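Local coordinates for oligopeptide ABC transporter OppAIV (Borrelia burgdorferi B31, PDB 4GL8), which probably binds oligopeptides outside the cytoplasmic membrane and delivers them to an ABC transporter for uptake, at residues F128-I136 with F173-F182; T288-K296 with D489-I497. All blocks are in the same frame, centred on the assembly; numbering follows the deposited sequence.

Interaction 1: residues F128-I136 with F173-F182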
# COMPACT_ATOMS: atom_id res chain seq x y z
N PHE A 128 -9.72 4.35 4.75
CA PHE A 128 -9.15 3.10 5.31
C PHE A 128 -9.80 2.69 6.60
O PHE A 128 -9.44 1.67 7.19
CB PHE A 128 -7.63 3.22 5.54
CG PHE A 128 -6.80 2.32 4.67
CD1 PHE A 128 -7.05 0.93 4.63
CD2 PHE A 128 -5.75 2.82 3.91
CE1 PHE A 128 -6.27 0.09 3.82
CE2 PHE A 128 -4.98 1.99 3.11
CZ PHE A 128 -5.24 0.63 3.07
N VAL A 129 -10.77 3.47 7.04
CA VAL A 129 -11.46 3.21 8.30
C VAL A 129 -11.95 1.76 8.45
O VAL A 129 -12.05 1.26 9.58
CB VAL A 129 -12.64 4.21 8.48
CG1 VAL A 129 -13.83 3.85 7.58
CG2 VAL A 129 -13.04 4.28 9.94
N ASN A 130 -12.26 1.08 7.36
CA ASN A 130 -12.70 -0.34 7.45
C ASN A 130 -11.69 -1.29 8.06
O ASN A 130 -12.05 -2.27 8.71
CB ASN A 130 -13.16 -0.87 6.11
CG ASN A 130 -14.56 -0.44 5.79
OD1 ASN A 130 -15.24 0.13 6.64
ND2 ASN A 130 -15.01 -0.75 4.60
N MET A 131 -10.42 -0.98 7.88
CA MET A 131 -9.36 -1.74 8.53
C MET A 131 -9.44 -1.67 10.07
O MET A 131 -9.31 -2.69 10.75
CB MET A 131 -8.02 -1.24 8.03
CG MET A 131 -6.84 -1.94 8.67
SD MET A 131 -5.33 -1.59 7.77
CE MET A 131 -5.70 -2.43 6.26
N ILE A 132 -9.71 -0.49 10.62
CA ILE A 132 -9.91 -0.35 12.04
C ILE A 132 -11.18 -1.08 12.53
O ILE A 132 -11.14 -1.75 13.55
CB ILE A 132 -10.01 1.12 12.49
CG1 ILE A 132 -8.83 1.92 12.00
CG2 ILE A 132 -10.03 1.21 14.01
CD1 ILE A 132 -7.50 1.28 12.37
N LYS A 133 -12.29 -0.90 11.82
CA LYS A 133 -13.58 -1.49 12.18
C LYS A 133 -13.59 -3.02 12.15
O LYS A 133 -14.28 -3.65 12.95
CB LYS A 133 -14.67 -0.98 11.23
CG LYS A 133 -14.93 0.52 11.37
CD LYS A 133 -15.57 1.17 10.15
CE LYS A 133 -16.89 0.55 9.77
NZ LYS A 133 -17.30 1.02 8.42
N SER A 134 -12.85 -3.61 11.25
CA SER A 134 -12.79 -5.06 11.15
C SER A 134 -11.93 -5.69 12.25
O SER A 134 -12.03 -6.87 12.47
CB SER A 134 -12.31 -5.51 9.76
OG SER A 134 -10.93 -5.21 9.57
N VAL A 135 -11.12 -4.90 12.95
CA VAL A 135 -10.13 -5.41 13.91
C VAL A 135 -10.56 -5.18 15.37
O VAL A 135 -10.56 -6.11 16.19
CB VAL A 135 -8.78 -4.71 13.65
CG1 VAL A 135 -7.82 -4.81 14.81
CG2 VAL A 135 -8.14 -5.30 12.42
N ILE A 136 -10.90 -3.94 15.69
CA ILE A 136 -11.07 -3.53 17.07
C ILE A 136 -12.52 -3.71 17.56
O ILE A 136 -13.49 -3.43 16.82
CB ILE A 136 -10.59 -2.08 17.21
CG1 ILE A 136 -9.08 -2.04 17.04
CG2 ILE A 136 -10.98 -1.50 18.55
CD1 ILE A 136 -8.52 -0.64 17.08
N PHE A 173 -2.15 -8.92 13.94
CA PHE A 173 -2.45 -7.57 14.50
C PHE A 173 -1.21 -6.71 14.82
O PHE A 173 -1.12 -5.52 14.45
CB PHE A 173 -3.30 -7.70 15.75
CG PHE A 173 -3.63 -6.39 16.39
CD1 PHE A 173 -4.36 -5.44 15.69
CD2 PHE A 173 -3.21 -6.10 17.68
CE1 PHE A 173 -4.66 -4.22 16.27
CE2 PHE A 173 -3.52 -4.89 18.27
CZ PHE A 173 -4.26 -3.95 17.55
N LEU A 174 -0.23 -7.26 15.51
CA LEU A 174 0.96 -6.47 15.81
C LEU A 174 1.60 -5.87 14.54
O LEU A 174 1.98 -4.70 14.50
CB LEU A 174 2.00 -7.29 16.61
CG LEU A 174 1.54 -7.83 17.97
CD1 LEU A 174 2.50 -8.86 18.57
CD2 LEU A 174 1.35 -6.68 18.95
N ASP A 175 1.70 -6.65 13.48
CA ASP A 175 2.37 -6.17 12.28
C ASP A 175 1.54 -5.06 11.61
O ASP A 175 2.06 -4.14 10.99
CB ASP A 175 2.62 -7.35 11.33
CG ASP A 175 3.53 -6.98 10.22
OD1 ASP A 175 4.69 -6.65 10.50
OD2 ASP A 175 3.07 -6.99 9.07
N MET A 176 0.24 -5.14 11.84
CA MET A 176 -0.78 -4.22 11.37
C MET A 176 -0.63 -2.82 11.99
O MET A 176 -0.93 -1.81 11.35
CB MET A 176 -2.10 -4.87 11.78
CG MET A 176 -3.37 -4.34 11.22
SD MET A 176 -4.63 -5.63 11.49
CE MET A 176 -5.70 -5.05 10.20
N LEU A 177 -0.14 -2.76 13.23
CA LEU A 177 0.04 -1.50 13.92
C LEU A 177 1.06 -0.56 13.29
O LEU A 177 1.11 0.64 13.65
CB LEU A 177 0.36 -1.71 15.39
CG LEU A 177 -0.76 -2.23 16.26
CD1 LEU A 177 -0.22 -2.62 17.65
CD2 LEU A 177 -1.89 -1.20 16.37
N VAL A 178 1.90 -1.09 12.40
CA VAL A 178 2.92 -0.34 11.72
C VAL A 178 2.30 0.44 10.56
O VAL A 178 2.83 1.44 10.15
CB VAL A 178 4.06 -1.29 11.24
CG1 VAL A 178 5.13 -0.54 10.46
CG2 VAL A 178 4.67 -1.97 12.45
N HIS A 179 1.17 -0.01 10.03
CA HIS A 179 0.46 0.66 8.98
C HIS A 179 -0.06 2.04 9.44
O HIS A 179 -0.51 2.19 10.57
CB HIS A 179 -0.69 -0.21 8.52
CG HIS A 179 -1.39 0.32 7.31
ND1 HIS A 179 -2.68 0.82 7.35
CD2 HIS A 179 -1.01 0.39 6.02
CE1 HIS A 179 -3.05 1.19 6.14
NE2 HIS A 179 -2.05 0.94 5.31
N GLN A 180 -0.00 3.01 8.54
CA GLN A 180 -0.22 4.42 8.87
C GLN A 180 -1.58 4.71 9.44
O GLN A 180 -1.68 5.54 10.29
CB GLN A 180 0.07 5.33 7.67
CG GLN A 180 -0.98 5.33 6.55
CD GLN A 180 -0.80 4.22 5.52
OE1 GLN A 180 0.15 3.44 5.54
NE2 GLN A 180 -1.73 4.16 4.60
N THR A 181 -2.61 4.01 9.00
CA THR A 181 -3.96 4.13 9.55
C THR A 181 -3.99 3.96 11.07
O THR A 181 -4.84 4.57 11.77
CB THR A 181 -4.87 3.04 8.94
OG1 THR A 181 -4.87 3.19 7.52
CG2 THR A 181 -6.25 3.15 9.40
N PHE A 182 -3.07 3.14 11.58
CA PHE A 182 -2.96 2.88 13.00
C PHE A 182 -1.97 3.78 13.74
O PHE A 182 -1.85 3.71 14.96
CB PHE A 182 -2.56 1.43 13.25
CG PHE A 182 -3.66 0.44 13.01
CD1 PHE A 182 -4.50 0.06 14.04
CD2 PHE A 182 -3.79 -0.18 11.81
CE1 PHE A 182 -5.45 -0.90 13.86
CE2 PHE A 182 -4.76 -1.12 11.59
CZ PHE A 182 -5.60 -1.50 12.63

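Interaction 2: residues T288-K296 with D489-I497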
# COMPACT_ATOMS: atom_id res chain seq x y z
N THR A 288 1.47 -6.50 -5.59
CA THR A 288 0.96 -7.09 -6.81
C THR A 288 0.64 -6.03 -7.85
O THR A 288 0.36 -4.88 -7.54
CB THR A 288 -0.35 -7.91 -6.58
OG1 THR A 288 -1.41 -7.08 -6.10
CG2 THR A 288 -0.12 -9.09 -5.60
N SER A 289 0.65 -6.48 -9.10
CA SER A 289 0.15 -5.70 -10.24
C SER A 289 -1.09 -6.41 -10.81
O SER A 289 -1.08 -7.61 -11.07
CB SER A 289 1.24 -5.55 -11.31
OG SER A 289 0.68 -5.14 -12.57
N PHE A 290 -2.19 -5.67 -10.90
CA PHE A 290 -3.39 -6.14 -11.57
C PHE A 290 -4.12 -4.96 -12.22
O PHE A 290 -3.86 -3.84 -11.88
CB PHE A 290 -4.31 -6.94 -10.63
CG PHE A 290 -4.84 -6.17 -9.43
CD1 PHE A 290 -5.98 -5.40 -9.53
CD2 PHE A 290 -4.23 -6.29 -8.19
CE1 PHE A 290 -6.49 -4.72 -8.43
CE2 PHE A 290 -4.74 -5.63 -7.07
CZ PHE A 290 -5.87 -4.82 -7.20
N TYR A 291 -4.97 -5.23 -13.21
CA TYR A 291 -5.81 -4.18 -13.80
C TYR A 291 -7.23 -4.34 -13.27
O TYR A 291 -7.81 -5.41 -13.41
CB TYR A 291 -5.77 -4.28 -15.34
CG TYR A 291 -4.65 -3.48 -15.99
CD1 TYR A 291 -3.42 -3.32 -15.38
CD2 TYR A 291 -4.85 -2.87 -17.23
CE1 TYR A 291 -2.42 -2.54 -15.98
CE2 TYR A 291 -3.86 -2.13 -17.83
CZ TYR A 291 -2.65 -1.95 -17.20
OH TYR A 291 -1.69 -1.19 -17.84
N SER A 292 -7.76 -3.31 -12.64
CA SER A 292 -9.14 -3.32 -12.17
C SER A 292 -10.11 -3.03 -13.29
O SER A 292 -9.76 -2.36 -14.29
CB SER A 292 -9.36 -2.26 -11.10
OG SER A 292 -8.48 -2.38 -10.01
N LEU A 293 -11.34 -3.50 -13.08
CA LEU A 293 -12.41 -3.48 -14.08
C LEU A 293 -13.66 -2.97 -13.38
O LEU A 293 -14.06 -3.50 -12.36
CB LEU A 293 -12.65 -4.87 -14.66
CG LEU A 293 -11.41 -5.55 -15.24
CD1 LEU A 293 -11.67 -7.02 -15.51
CD2 LEU A 293 -10.89 -4.89 -16.50
N ASN A 294 -14.25 -1.91 -13.92
CA ASN A 294 -15.45 -1.33 -13.37
C ASN A 294 -16.64 -2.19 -13.77
O ASN A 294 -17.05 -2.20 -14.93
CB ASN A 294 -15.61 0.12 -13.82
CG ASN A 294 -16.71 0.85 -13.03
OD1 ASN A 294 -17.72 0.27 -12.66
ND2 ASN A 294 -16.50 2.13 -12.78
N MET A 295 -17.20 -2.92 -12.79
CA MET A 295 -18.30 -3.85 -13.05
C MET A 295 -19.57 -3.14 -13.48
O MET A 295 -20.47 -3.79 -13.97
CB MET A 295 -18.69 -4.64 -11.80
CG MET A 295 -17.57 -5.38 -11.11
SD MET A 295 -16.92 -6.66 -12.18
CE MET A 295 -15.92 -7.51 -11.00
N LYS A 296 -19.65 -1.83 -13.26
CA LYS A 296 -20.78 -1.03 -13.70
C LYS A 296 -20.59 -0.50 -15.12
O LYS A 296 -21.44 0.21 -15.61
CB LYS A 296 -21.04 0.18 -12.78
CG LYS A 296 -20.88 -0.02 -11.27
CD LYS A 296 -21.88 -1.02 -10.69
CE LYS A 296 -23.26 -0.41 -10.59
NZ LYS A 296 -24.30 -1.31 -11.18
N ASP A 489 -14.65 -15.63 -11.01
CA ASP A 489 -15.28 -14.33 -11.25
C ASP A 489 -14.40 -13.35 -12.04
O ASP A 489 -14.94 -12.48 -12.70
CB ASP A 489 -15.76 -13.67 -9.95
CG ASP A 489 -17.03 -14.32 -9.38
OD1 ASP A 489 -17.55 -15.28 -9.99
OD2 ASP A 489 -17.49 -13.86 -8.31
N PHE A 490 -13.07 -13.48 -11.97
CA PHE A 490 -12.17 -12.55 -12.63
C PHE A 490 -12.57 -11.07 -12.46
O PHE A 490 -12.74 -10.35 -13.45
CB PHE A 490 -12.07 -12.88 -14.13
CG PHE A 490 -11.45 -14.23 -14.43
CD1 PHE A 490 -10.09 -14.33 -14.71
CD2 PHE A 490 -12.21 -15.38 -14.40
CE1 PHE A 490 -9.50 -15.56 -14.97
CE2 PHE A 490 -11.63 -16.61 -14.66
CZ PHE A 490 -10.26 -16.71 -14.95
N PRO A 491 -12.73 -10.60 -11.21
CA PRO A 491 -12.99 -9.17 -11.04
C PRO A 491 -11.86 -8.28 -11.55
O PRO A 491 -12.08 -7.11 -11.87
CB PRO A 491 -13.12 -9.00 -9.50
CG PRO A 491 -12.40 -10.16 -8.93
CD PRO A 491 -12.59 -11.29 -9.92
N ALA A 492 -10.66 -8.83 -11.60
CA ALA A 492 -9.54 -8.11 -12.12
C ALA A 492 -8.69 -9.03 -13.01
O ALA A 492 -8.80 -10.26 -12.97
CB ALA A 492 -8.71 -7.55 -10.96
N VAL A 493 -7.87 -8.41 -13.82
CA VAL A 493 -6.83 -9.08 -14.58
C VAL A 493 -5.58 -9.05 -13.72
O VAL A 493 -4.91 -8.05 -13.62
CB VAL A 493 -6.62 -8.36 -15.91
CG1 VAL A 493 -5.52 -9.04 -16.72
CG2 VAL A 493 -7.93 -8.34 -16.68
N PHE A 494 -5.31 -10.15 -13.03
CA PHE A 494 -4.15 -10.27 -12.18
C PHE A 494 -2.94 -10.60 -13.04
O PHE A 494 -2.98 -11.52 -13.87
CB PHE A 494 -4.38 -11.36 -11.12
CG PHE A 494 -5.53 -11.07 -10.20
CD1 PHE A 494 -5.37 -10.20 -9.15
CD2 PHE A 494 -6.76 -11.65 -10.41
CE1 PHE A 494 -6.44 -9.93 -8.31
CE2 PHE A 494 -7.83 -11.40 -9.56
CZ PHE A 494 -7.68 -10.52 -8.52
N LEU A 495 -1.86 -9.87 -12.81
CA LEU A 495 -0.71 -9.90 -13.70
C LEU A 495 0.58 -10.45 -13.11
O LEU A 495 1.21 -11.33 -13.70
CB LEU A 495 -0.45 -8.48 -14.22
CG LEU A 495 -1.53 -7.93 -15.17
CD1 LEU A 495 -1.30 -6.45 -15.43
CD2 LEU A 495 -1.53 -8.67 -16.47
N ASN A 496 1.04 -9.90 -12.00
CA ASN A 496 2.26 -10.43 -11.41
C ASN A 496 2.43 -10.02 -9.97
O ASN A 496 1.66 -9.21 -9.44
CB ASN A 496 3.49 -9.99 -12.22
CG ASN A 496 3.57 -8.50 -12.38
OD1 ASN A 496 3.79 -7.77 -11.41
ND2 ASN A 496 3.39 -8.03 -13.61
N ILE A 497 3.40 -10.67 -9.34
CA ILE A 497 3.85 -10.30 -8.02
C ILE A 497 5.08 -9.46 -8.26
O ILE A 497 6.06 -9.92 -8.87
CB ILE A 497 4.28 -11.53 -7.20
CG1 ILE A 497 3.18 -12.60 -7.18
CG2 ILE A 497 4.73 -11.06 -5.81
CD1 ILE A 497 1.85 -12.18 -6.55
O HOH W 1 2.75 -5.33 -14.32

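Interaction 1: residues F128-I136 with F173-F182
Beside the peptide-binding site of this solute-binding protein, helix 129-135 and the residue before it pack on 173-182, a short helix leading through a type I turn (Met176 to His179) into a 3-10 segment. At the end nearest the bound peptide, which packs on Phe128, His179 and Gln180, the rings of Phe128 and His179 meet T-shaped: the imidazole sets its edge on the phenyl face, CE1 lying 3.6 Å above the Phe128 ring plane, with the planes at 77°. Met131 reaches across with its CG anti to the backbone N (chi1 178°) and bends at chi3 (-67°), bringing SD to 3.6 Å from His179 ND1; the same sulfur lies at the edge of the Phe182 ring, a Met-aromatic contact. Ile132 CD1 presses on a Phe182 face in a CH-pi contact, 3.4 Å from the ring centroid. At the far end Val135 divides its branches: CG1 meets Phe173 CE1 at 3.5 Å, while CG2 abuts Met176 CE at a tight 3.3 Å. The unbranched, flexible methionines can adapt to the rigid rings and branched side chains they touch. No hydrogen bond joins the segments, so their mutual hold rests on shape, dispersion and weakly polar sulfur and ring contacts.

Interaction 2: residues T288-K296 with D489-I497
The rings of Phe290 and Phe494 meet obliquely, their side chains leaving the same face of an antiparallel strand pair next to one another; Phe494 CE1 sits over a face of the Phe290 ring, yet the planes are inclined at 55°, neither stacked nor T-shaped. Thr288 OG1 lies at the edge of the Phe290 ring, in its plane, and Ala492 CB rises 4.0 Å above a face of the Phe494 ring. With chi1 at 61°, the ring end of Phe290 leads away from 489-497 while its CB stays against the Phe494 side chain. Ala492 is small enough to fit near both rings, its CB 3.8 Å from Phe290 CD1. On the other sheet face, Leu495 CD1 meets Tyr291 CD1 obliquely at 3.8 Å, and the beta-branched Val493 packs beside Tyr291.

Tyr291 and Val493 form a hydrogen-bonded pair, joined in both directions. Farther along, Leu495 and Asn496 both face Ser289 in a classic beta bulge: Ser289 O accepts from Leu495 N at 3.0 Å and from Asn496 N at 3.3 Å, while Ser289 N gives Asn496 O a nearly straight bond of 2.9 Å. Both polar side chains here can bond to water, and one water bridges them, accepting from Asn496 ND2 at 2.9 Å and bonding to Ser289 OG. Beyond the paired residues, Met295 folds back at chi2 (-65°) and lays CE against Pro491 CB at 3.5 Å.

This contact pairs two strands that lie far apart in sequence. Strand 422-428 runs antiparallel along 287-293, through Thr288 with Trp427 and Ser292 with Ile423; helix 380-397 packs on Tyr291 and Leu495, while helix 303-311 packs against Leu293, Met295 and Phe490.

How the interactions relate
Both contacts are largely buried, yet they hold different parts of the chain: interaction 1 and interaction 2 have centres about 24 Å apart and nearest atoms about 12 Å apart, and share no residue. Interaction 1 joins a helix to a helix-turn segment separated from it by only 36 residues, and one end reaches the bound peptide. Interaction 2 ties together strands separated by 192 residues, within sheet structure flanked by helices. The chemistry follows: in 128-136 with 173-182 the backbones bond locally and side chains alone make the contact, whereas in 288-296 with 489-497 main-chain hydrogen bonds set the register and apolar side chains pack on both faces.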